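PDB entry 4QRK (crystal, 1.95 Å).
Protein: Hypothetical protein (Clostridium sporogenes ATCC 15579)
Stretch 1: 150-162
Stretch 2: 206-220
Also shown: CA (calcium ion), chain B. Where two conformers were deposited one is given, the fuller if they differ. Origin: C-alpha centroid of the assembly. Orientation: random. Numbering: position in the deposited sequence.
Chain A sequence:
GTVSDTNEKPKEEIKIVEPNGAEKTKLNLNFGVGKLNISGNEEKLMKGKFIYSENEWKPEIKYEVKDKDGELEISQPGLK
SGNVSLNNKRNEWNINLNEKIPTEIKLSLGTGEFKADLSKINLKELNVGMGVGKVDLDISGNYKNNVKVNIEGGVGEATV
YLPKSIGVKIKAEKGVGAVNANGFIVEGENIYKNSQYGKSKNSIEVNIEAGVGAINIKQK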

# COMPACT_ATOMS: atom_id res chain seq x y z
N ASN A 150 0.21 5.40 7.13
CA ASN A 150 -1.00 6.22 7.12
C ASN A 150 -1.98 5.70 6.08
O ASN A 150 -1.63 5.60 4.90
CB ASN A 150 -0.66 7.69 6.83
CG ASN A 150 0.39 8.26 7.81
OD1 ASN A 150 0.11 8.42 9.00
ND2 ASN A 150 1.61 8.53 7.32
N ILE A 151 -3.20 5.37 6.52
CA ILE A 151 -4.20 4.83 5.58
C ILE A 151 -5.49 5.63 5.69
O ILE A 151 -6.03 5.82 6.76
CB ILE A 151 -4.51 3.33 5.88
CG1 ILE A 151 -3.25 2.48 5.75
CG2 ILE A 151 -5.51 2.81 4.91
CD1 ILE A 151 -3.33 1.15 6.41
N GLU A 152 -5.98 6.11 4.56
CA GLU A 152 -7.19 6.90 4.57
C GLU A 152 -8.13 6.42 3.46
O GLU A 152 -7.76 6.41 2.28
CB GLU A 152 -6.81 8.38 4.44
CG GLU A 152 -7.98 9.31 4.54
CD GLU A 152 -7.59 10.77 4.44
OE1 GLU A 152 -6.43 11.06 4.04
OE2 GLU A 152 -8.46 11.62 4.76
N GLY A 153 -9.34 6.00 3.85
CA GLY A 153 -10.31 5.42 2.95
C GLY A 153 -11.60 6.21 3.01
O GLY A 153 -11.96 6.77 4.04
N GLY A 154 -12.29 6.27 1.88
CA GLY A 154 -13.56 6.95 1.80
C GLY A 154 -14.64 5.97 2.20
O GLY A 154 -15.16 6.03 3.31
N VAL A 155 -14.98 5.08 1.28
CA VAL A 155 -15.98 4.06 1.54
C VAL A 155 -15.32 2.70 1.27
O VAL A 155 -14.76 2.44 0.19
CB VAL A 155 -17.24 4.24 0.63
CG1 VAL A 155 -18.19 3.05 0.78
CG2 VAL A 155 -17.94 5.52 0.96
N GLY A 156 -15.40 1.81 2.24
CA GLY A 156 -14.86 0.49 2.06
C GLY A 156 -14.17 -0.00 3.31
O GLY A 156 -14.18 0.65 4.35
N GLU A 157 -13.55 -1.15 3.18
CA GLU A 157 -12.90 -1.86 4.29
C GLU A 157 -11.40 -1.76 4.16
O GLU A 157 -10.86 -1.72 3.05
CB GLU A 157 -13.30 -3.35 4.18
CG GLU A 157 -13.12 -4.17 5.44
CD GLU A 157 -14.01 -5.45 5.44
OE1 GLU A 157 -14.48 -5.86 4.35
OE2 GLU A 157 -14.24 -6.03 6.53
N ALA A 158 -10.72 -1.75 5.31
CA ALA A 158 -9.27 -1.82 5.35
C ALA A 158 -8.89 -2.92 6.36
O ALA A 158 -9.47 -3.00 7.45
CB ALA A 158 -8.70 -0.47 5.77
N THR A 159 -7.99 -3.82 5.96
CA THR A 159 -7.50 -4.89 6.83
C THR A 159 -6.00 -4.84 6.85
O THR A 159 -5.36 -4.80 5.78
CB THR A 159 -7.89 -6.27 6.32
OG1 THR A 159 -9.30 -6.38 6.33
CG2 THR A 159 -7.32 -7.40 7.23
N VAL A 160 -5.43 -4.80 8.04
CA VAL A 160 -4.00 -4.68 8.19
C VAL A 160 -3.47 -5.77 9.12
O VAL A 160 -4.01 -5.96 10.21
CB VAL A 160 -3.66 -3.30 8.74
CG1 VAL A 160 -2.18 -3.06 8.71
CG2 VAL A 160 -4.36 -2.23 7.89
N TYR A 161 -2.44 -6.50 8.67
CA TYR A 161 -1.73 -7.48 9.48
C TYR A 161 -0.43 -6.89 10.00
O TYR A 161 0.38 -6.40 9.23
CB TYR A 161 -1.46 -8.78 8.70
CG TYR A 161 -2.74 -9.42 8.17
CD1 TYR A 161 -3.47 -10.30 8.94
CD2 TYR A 161 -3.20 -9.12 6.88
CE1 TYR A 161 -4.66 -10.86 8.45
CE2 TYR A 161 -4.37 -9.65 6.39
CZ TYR A 161 -5.09 -10.52 7.17
OH TYR A 161 -6.23 -11.02 6.64
N LEU A 162 -0.22 -6.98 11.30
CA LEU A 162 0.89 -6.33 11.98
C LEU A 162 1.74 -7.36 12.73
O LEU A 162 1.27 -8.44 13.07
CB LEU A 162 0.34 -5.26 12.94
CG LEU A 162 -0.29 -4.12 12.14
CD1 LEU A 162 -1.34 -3.37 12.90
CD2 LEU A 162 0.75 -3.19 11.65
N VAL A 206 0.79 3.50 13.27
CA VAL A 206 -0.21 3.36 12.21
C VAL A 206 -1.39 4.29 12.47
O VAL A 206 -1.97 4.27 13.55
CB VAL A 206 -0.70 1.89 12.12
CG1 VAL A 206 -1.62 1.72 10.95
CG2 VAL A 206 0.46 0.93 11.96
N ASN A 207 -1.69 5.14 11.51
CA ASN A 207 -2.92 5.90 11.51
C ASN A 207 -3.85 5.38 10.42
O ASN A 207 -3.44 5.30 9.26
CB ASN A 207 -2.59 7.38 11.35
CG ASN A 207 -1.89 7.95 12.57
OD1 ASN A 207 -0.67 7.89 12.70
ND2 ASN A 207 -2.67 8.49 13.48
N ILE A 208 -5.08 5.00 10.79
CA ILE A 208 -6.05 4.48 9.81
C ILE A 208 -7.34 5.25 9.98
O ILE A 208 -7.83 5.38 11.10
CB ILE A 208 -6.42 3.00 10.01
CG1 ILE A 208 -5.18 2.12 10.12
CG2 ILE A 208 -7.26 2.49 8.79
CD1 ILE A 208 -5.47 0.66 10.38
N GLU A 209 -7.85 5.77 8.88
CA GLU A 209 -9.10 6.52 8.89
C GLU A 209 -9.99 5.90 7.84
O GLU A 209 -9.55 5.62 6.72
CB GLU A 209 -8.88 7.99 8.52
CG GLU A 209 -8.00 8.80 9.47
CD GLU A 209 -7.81 10.25 8.98
OE1 GLU A 209 -7.12 10.47 7.96
OE2 GLU A 209 -8.37 11.16 9.62
N ALA A 210 -11.24 5.69 8.19
CA ALA A 210 -12.22 5.19 7.22
C ALA A 210 -13.46 6.04 7.34
O ALA A 210 -13.97 6.25 8.43
CB ALA A 210 -12.55 3.73 7.48
N GLY A 211 -13.98 6.53 6.24
CA GLY A 211 -15.22 7.29 6.28
C GLY A 211 -16.38 6.37 6.64
O GLY A 211 -16.96 6.46 7.71
N VAL A 212 -16.73 5.51 5.71
CA VAL A 212 -17.74 4.50 5.94
C VAL A 212 -17.12 3.15 5.64
O VAL A 212 -16.72 2.85 4.48
CB VAL A 212 -18.96 4.71 4.99
CG1 VAL A 212 -19.92 3.58 5.12
CG2 VAL A 212 -19.64 6.02 5.31
N GLY A 213 -17.05 2.31 6.64
CA GLY A 213 -16.51 0.97 6.44
C GLY A 213 -15.81 0.45 7.67
O GLY A 213 -15.76 1.09 8.69
N ALA A 214 -15.27 -0.75 7.56
CA ALA A 214 -14.69 -1.43 8.70
C ALA A 214 -13.18 -1.30 8.67
O ALA A 214 -12.57 -1.26 7.59
CB ALA A 214 -15.09 -2.88 8.64
N ILE A 215 -12.58 -1.26 9.83
CA ILE A 215 -11.16 -1.36 9.97
C ILE A 215 -10.85 -2.61 10.77
O ILE A 215 -11.28 -2.74 11.93
CB ILE A 215 -10.62 -0.14 10.72
CG1 ILE A 215 -10.86 1.11 9.91
CG2 ILE A 215 -9.13 -0.32 11.03
CD1 ILE A 215 -10.60 2.40 10.70
N ASN A 216 -10.11 -3.52 10.15
CA ASN A 216 -9.76 -4.78 10.77
C ASN A 216 -8.30 -4.82 11.03
O ASN A 216 -7.52 -4.75 10.10
CB ASN A 216 -10.12 -5.92 9.84
CG ASN A 216 -11.59 -5.92 9.47
OD1 ASN A 216 -12.45 -5.97 10.32
ND2 ASN A 216 -11.86 -5.81 8.20
N ILE A 217 -7.90 -4.88 12.29
CA ILE A 217 -6.49 -5.00 12.60
C ILE A 217 -6.18 -6.30 13.31
O ILE A 217 -6.90 -6.70 14.23
CB ILE A 217 -5.94 -3.77 13.42
CG1 ILE A 217 -6.82 -3.42 14.58
CG2 ILE A 217 -5.87 -2.54 12.54
CD1 ILE A 217 -6.15 -2.44 15.51
N LYS A 218 -5.11 -6.93 12.87
CA LYS A 218 -4.80 -8.32 13.23
C LYS A 218 -3.29 -8.46 13.45
O LYS A 218 -2.51 -7.81 12.78
CB LYS A 218 -5.23 -9.26 12.09
CG LYS A 218 -6.73 -9.39 11.91
CD LYS A 218 -7.08 -9.83 10.48
CE LYS A 218 -8.49 -10.45 10.35
NZ LYS A 218 -9.52 -9.77 11.18
N GLN A 219 -2.89 -9.34 14.37
CA GLN A 219 -1.48 -9.65 14.57
C GLN A 219 -1.19 -10.95 13.87
O GLN A 219 -1.99 -11.87 13.89
CB GLN A 219 -1.14 -9.77 16.06
CG GLN A 219 -1.39 -8.49 16.82
CD GLN A 219 -0.77 -8.48 18.20
OE1 GLN A 219 -1.48 -8.46 19.21
NE2 GLN A 219 0.55 -8.44 18.25
N LYS A 220 -0.02 -11.03 13.29
CA LYS A 220 0.39 -12.17 12.51
C LYS A 220 1.86 -12.49 12.82
O LYS A 220 2.69 -11.64 13.16
CB LYS A 220 0.19 -11.78 11.05
CG LYS A 220 0.66 -12.74 10.03
CD LYS A 220 -0.08 -12.42 8.77
CE LYS A 220 0.39 -13.18 7.53
NZ LYS A 220 -0.67 -12.95 6.47
OXT LYS A 220 2.28 -13.63 12.74
CA CA B . -6.64 13.79 4.19
O HOH W 1 1.46 7.06 11.28
O HOH W 2 -4.71 8.49 7.87
O HOH W 3 -11.81 1.16 5.82
O HOH W 4 -6.75 13.06 6.83
O HOH W 5 -7.12 16.07 3.14
O HOH W 6 -4.73 14.06 5.53
O HOH W 7 -8.83 14.77 5.16

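The two stretches run side by side in parallel and in unbroken one-to-one register, from Asn 150 beside Asn 207 to Leu 162 beside Gln 219. Both stretches turn a corner, at Gly 154 to Gly 156 and at Gly 211, and the register carries through it. Before the corner, Ile 151 reaches both neighbours of Ile 208: its N donates to Asn 207 O (2.8 Å) and its O accepts from Glu 209 N (2.8 Å), the usual parallel ladder. At the corner the ladder is kept by Val 212 N to Gly 154 O (2.9 Å) and Gly 156 N to Val 212 O (2.8 Å). Beyond it, Ala 158 and Val 160 repeat the pattern around Ile 215 and Ile 217. Glycine is required at Gly 213: a CB there would lie 1.7 Å from Gly 156 O, and its backbone angles alone call for glycine. Water 3 donates to Gly 156 O (2.8 Å) and Ala 214 O (3.1 Å), bridging the stretches where Gly 156 O, 3.7 Å from Ala 214 N, lacks a backbone donor across the pair.

Ile 208 packs its CG2 against Ile 151 CB (4.1 Å) and its CD1 against Val 160 CG2 (4.0 Å), so apolar contacts link the strands before and after the corner. Leu 162 CD2 meets Val 206 CG2 at 4.1 Å in the same buried layer.

The opposite face is largely polar, apart from Val 155 and Val 212. Asn 216 ND2 donates to both Glu 157 OE2 (2.9 Å) and Thr 159 OG1 (3.2 Å), giving a buried amide two acceptors. Lys 220 places NZ 4.6 Å from the centroid of the Tyr 161 ring, over its face, a cation-pi contact. Glu 152 binds calcium through OE1 (2.7 Å) and OE2 (2.9 Å); Glu 209 joins indirectly, its OE1 accepting from calcium-bound water 4 (2.8 Å).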